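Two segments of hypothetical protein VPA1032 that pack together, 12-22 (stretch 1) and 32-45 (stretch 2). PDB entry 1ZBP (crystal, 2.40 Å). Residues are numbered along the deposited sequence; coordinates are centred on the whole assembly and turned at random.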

# COMPACT_ATOMS: atom_id res chain seq x y z
N GLN A 12 -8.25 18.81 -2.80
CA GLN A 12 -9.23 18.86 -1.72
C GLN A 12 -10.05 17.57 -1.68
O GLN A 12 -11.04 17.43 -2.40
CB GLN A 12 -10.15 20.06 -1.90
CG GLN A 12 -10.46 20.79 -0.60
CD GLN A 12 -9.26 21.56 -0.06
OE1 GLN A 12 -9.26 22.00 1.09
NE2 GLN A 12 -8.25 21.74 -0.91
N LEU A 13 -9.62 16.62 -0.84
CA LEU A 13 -10.29 15.34 -0.71
C LEU A 13 -11.59 15.45 0.07
O LEU A 13 -12.62 14.95 -0.37
CB LEU A 13 -9.37 14.32 -0.04
CG LEU A 13 -9.83 12.85 -0.09
CD1 LEU A 13 -9.90 12.39 -1.53
CD2 LEU A 13 -8.87 11.98 0.70
N GLN A 14 -11.55 16.09 1.23
CA GLN A 14 -12.76 16.23 2.03
C GLN A 14 -13.87 16.93 1.25
O GLN A 14 -15.01 16.44 1.22
CB GLN A 14 -12.46 17.01 3.31
CG GLN A 14 -11.40 16.36 4.19
CD GLN A 14 -11.65 14.88 4.41
OE1 GLN A 14 -11.44 14.07 3.51
NE2 GLN A 14 -12.12 14.53 5.60
N GLN A 15 -13.55 18.05 0.61
CA GLN A 15 -14.53 18.80 -0.18
C GLN A 15 -15.10 17.95 -1.31
O GLN A 15 -16.30 17.98 -1.57
CB GLN A 15 -13.88 20.08 -0.75
CG GLN A 15 -14.71 20.77 -1.85
CD GLN A 15 -14.07 22.06 -2.37
OE1 GLN A 15 -12.88 22.09 -2.67
NE2 GLN A 15 -14.88 23.10 -2.52
N ALA A 16 -14.23 17.20 -1.98
CA ALA A 16 -14.64 16.35 -3.10
C ALA A 16 -15.70 15.33 -2.65
O ALA A 16 -16.59 14.98 -3.42
CB ALA A 16 -13.43 15.62 -3.68
N LEU A 17 -15.59 14.88 -1.40
CA LEU A 17 -16.54 13.91 -0.85
C LEU A 17 -17.90 14.56 -0.62
O LEU A 17 -18.94 13.97 -0.94
CB LEU A 17 -16.00 13.34 0.47
CG LEU A 17 -14.76 12.43 0.37
CD1 LEU A 17 -14.27 12.05 1.76
CD2 LEU A 17 -15.11 11.19 -0.43
N GLU A 18 -17.89 15.79 -0.09
CA GLU A 18 -19.13 16.53 0.17
C GLU A 18 -19.90 16.75 -1.12
O GLU A 18 -21.12 16.60 -1.16
CB GLU A 18 -18.81 17.89 0.80
CG GLU A 18 -17.80 17.85 1.94
CD GLU A 18 -18.11 16.78 2.96
OE1 GLU A 18 -18.02 15.58 2.60
OE2 GLU A 18 -18.43 17.13 4.11
N LEU A 19 -19.19 17.13 -2.17
CA LEU A 19 -19.82 17.37 -3.46
C LEU A 19 -20.43 16.08 -4.04
O LEU A 19 -21.28 16.14 -4.93
CB LEU A 19 -18.81 17.97 -4.46
CG LEU A 19 -18.48 19.46 -4.26
CD1 LEU A 19 -17.37 19.88 -5.22
CD2 LEU A 19 -19.73 20.29 -4.49
N LEU A 20 -20.00 14.93 -3.54
CA LEU A 20 -20.52 13.65 -4.01
C LEU A 20 -21.71 13.20 -3.16
O LEU A 20 -22.74 12.80 -3.69
CB LEU A 20 -19.43 12.59 -3.99
CG LEU A 20 -18.39 12.76 -5.10
CD1 LEU A 20 -17.25 11.76 -4.93
CD2 LEU A 20 -19.07 12.58 -6.44
N ILE A 21 -21.55 13.26 -1.84
CA ILE A 21 -22.62 12.85 -0.94
C ILE A 21 -23.89 13.63 -1.23
O ILE A 21 -24.98 13.07 -1.20
CB ILE A 21 -22.23 13.08 0.53
CG1 ILE A 21 -21.08 12.15 0.91
CG2 ILE A 21 -23.44 12.85 1.42
CD1 ILE A 21 -20.58 12.34 2.33
N GLU A 22 -23.74 14.92 -1.52
CA GLU A 22 -24.88 15.78 -1.83
C GLU A 22 -25.37 15.50 -3.25
O GLU A 22 -26.55 15.67 -3.56
CB GLU A 22 -24.50 17.26 -1.70
CG GLU A 22 -24.87 17.95 -0.38
CD GLU A 22 -23.90 17.66 0.76
OE1 GLU A 22 -23.93 18.40 1.77
OE2 GLU A 22 -23.11 16.70 0.65
N SER A 32 -22.62 5.73 -11.34
CA SER A 32 -21.38 6.50 -11.50
C SER A 32 -21.05 7.38 -10.30
O SER A 32 -19.90 7.46 -9.88
CB SER A 32 -21.44 7.38 -12.75
OG SER A 32 -21.53 6.60 -13.94
N LEU A 33 -22.06 8.05 -9.74
CA LEU A 33 -21.84 8.91 -8.59
C LEU A 33 -21.48 8.09 -7.36
O LEU A 33 -20.49 8.37 -6.70
CB LEU A 33 -23.08 9.77 -8.31
CG LEU A 33 -23.30 10.98 -9.22
CD1 LEU A 33 -24.64 11.64 -8.92
CD2 LEU A 33 -22.16 11.98 -9.02
N ARG A 34 -22.27 7.06 -7.07
CA ARG A 34 -22.00 6.21 -5.91
C ARG A 34 -20.63 5.56 -6.04
O ARG A 34 -19.85 5.51 -5.08
CB ARG A 34 -23.10 5.15 -5.75
CG ARG A 34 -24.42 5.68 -5.20
CD ARG A 34 -25.49 4.60 -5.18
NE ARG A 34 -26.76 5.07 -4.62
CZ ARG A 34 -27.03 5.17 -3.32
NH1 ARG A 34 -28.22 5.61 -2.91
NH2 ARG A 34 -26.12 4.83 -2.42
N SER A 35 -20.32 5.09 -7.25
CA SER A 35 -19.04 4.45 -7.56
C SER A 35 -17.88 5.41 -7.31
O SER A 35 -16.89 5.04 -6.66
CB SER A 35 -19.02 3.99 -9.02
OG SER A 35 -17.78 3.39 -9.36
N SER A 36 -17.98 6.62 -7.83
CA SER A 36 -16.92 7.62 -7.64
C SER A 36 -16.78 7.98 -6.16
O SER A 36 -15.70 8.33 -5.70
CB SER A 36 -17.21 8.88 -8.46
OG SER A 36 -17.24 8.60 -9.86
N PHE A 37 -17.88 7.89 -5.43
CA PHE A 37 -17.88 8.22 -4.00
C PHE A 37 -17.17 7.11 -3.19
O PHE A 37 -16.62 7.36 -2.12
CB PHE A 37 -19.33 8.42 -3.52
CG PHE A 37 -19.47 8.58 -2.03
CD1 PHE A 37 -18.70 9.52 -1.34
CD2 PHE A 37 -20.37 7.79 -1.31
CE1 PHE A 37 -18.82 9.66 0.04
CE2 PHE A 37 -20.49 7.93 0.07
CZ PHE A 37 -19.71 8.86 0.74
N ILE A 38 -17.19 5.88 -3.72
CA ILE A 38 -16.55 4.74 -3.06
C ILE A 38 -15.03 4.82 -3.23
O ILE A 38 -14.27 4.53 -2.29
CB ILE A 38 -17.04 3.39 -3.66
CG1 ILE A 38 -18.53 3.20 -3.36
CG2 ILE A 38 -16.24 2.23 -3.08
CD1 ILE A 38 -19.19 2.15 -4.20
N GLU A 39 -14.59 5.21 -4.42
CA GLU A 39 -13.16 5.32 -4.69
C GLU A 39 -12.52 6.34 -3.77
O GLU A 39 -11.52 6.05 -3.10
CB GLU A 39 -12.91 5.69 -6.16
CG GLU A 39 -12.91 4.50 -7.11
CD GLU A 39 -12.58 4.88 -8.54
OE1 GLU A 39 -12.27 3.97 -9.34
OE2 GLU A 39 -12.63 6.08 -8.88
N LEU A 40 -13.10 7.53 -3.71
CA LEU A 40 -12.57 8.60 -2.86
C LEU A 40 -12.72 8.28 -1.38
O LEU A 40 -12.14 8.96 -0.52
CB LEU A 40 -13.26 9.93 -3.20
CG LEU A 40 -13.21 10.32 -4.70
CD1 LEU A 40 -13.85 11.69 -4.90
CD2 LEU A 40 -11.77 10.32 -5.19
N LEU A 41 -13.49 7.24 -1.06
CA LEU A 41 -13.67 6.82 0.33
C LEU A 41 -12.50 5.92 0.75
O LEU A 41 -12.06 5.95 1.91
CB LEU A 41 -14.99 6.06 0.49
CG LEU A 41 -16.22 6.96 0.70
CD1 LEU A 41 -17.48 6.12 0.65
CD2 LEU A 41 -16.10 7.68 2.05
N CYS A 42 -12.01 5.12 -0.19
CA CYS A 42 -10.88 4.24 0.09
C CYS A 42 -9.61 5.07 0.25
O CYS A 42 -8.76 4.76 1.09
CB CYS A 42 -10.72 3.21 -1.02
SG CYS A 42 -12.10 2.06 -1.08
N ILE A 43 -9.49 6.13 -0.54
CA ILE A 43 -8.33 7.00 -0.47
C ILE A 43 -8.30 7.70 0.90
O ILE A 43 -7.24 7.90 1.48
CB ILE A 43 -8.36 8.08 -1.58
CG1 ILE A 43 -8.32 7.41 -2.96
CG2 ILE A 43 -7.17 9.01 -1.44
CD1 ILE A 43 -8.43 8.39 -4.10
N ASP A 44 -9.48 8.06 1.40
CA ASP A 44 -9.58 8.73 2.69
C ASP A 44 -9.29 7.77 3.82
O ASP A 44 -8.95 8.17 4.94
CB ASP A 44 -10.97 9.33 2.86
CG ASP A 44 -11.15 10.04 4.19
OD1 ASP A 44 -11.24 9.35 5.23
OD2 ASP A 44 -11.20 11.29 4.20
N GLY A 45 -9.46 6.48 3.54
CA GLY A 45 -9.22 5.47 4.55
C GLY A 45 -10.46 5.04 5.32
O GLY A 45 -10.39 4.14 6.15

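Residues 13-22 and 32-44 belong to two helices of one chain that run nearly antiparallel, their N-to-C directions 153° apart and their axes 9.5 Å apart at closest approach. The backbones come nearest at Leu20 and Phe37, whose CA atoms lie 6.0 Å apart. Gln12 occupies the N-cap position of the first helix. Gly45 is the first residue after the second helix to leave helical phi/psi; its phi is positive, a conformation in which a CB would be jammed against the carbonyl O of Asp44.

The contact is mainly apolar, and leucine suits it because its branched end can fill the gaps between side chains on a neighbouring helix. Leu20 points toward the second helix and sits as a knob among Leu33, Ser36, Phe37 and Leu40; its CD1 lies 3.4 Å from CD1 of Leu40. Leu17 starts out sideways, yet its end reaches in among Phe37, Leu40, Leu41 and Asp44, with CD2 3.6 Å from CB of Leu40. The Phe37 ring provides apolar contacts for Leu17, Leu20 and Ile21, its CE1 lying 3.5 Å from Ile21 CG1. Ala16 points its short side chain toward the second helix, with CB 4.1 Å from Leu40 CD1. Farther along, Leu13 CD2 packs 4.0 Å from Ile43 CG2. Ser36 lines the Leu20 pocket, and its hydroxyl is satisfied within its own helix: Ser36 OG donates to Ser32 O at 2.9 Å.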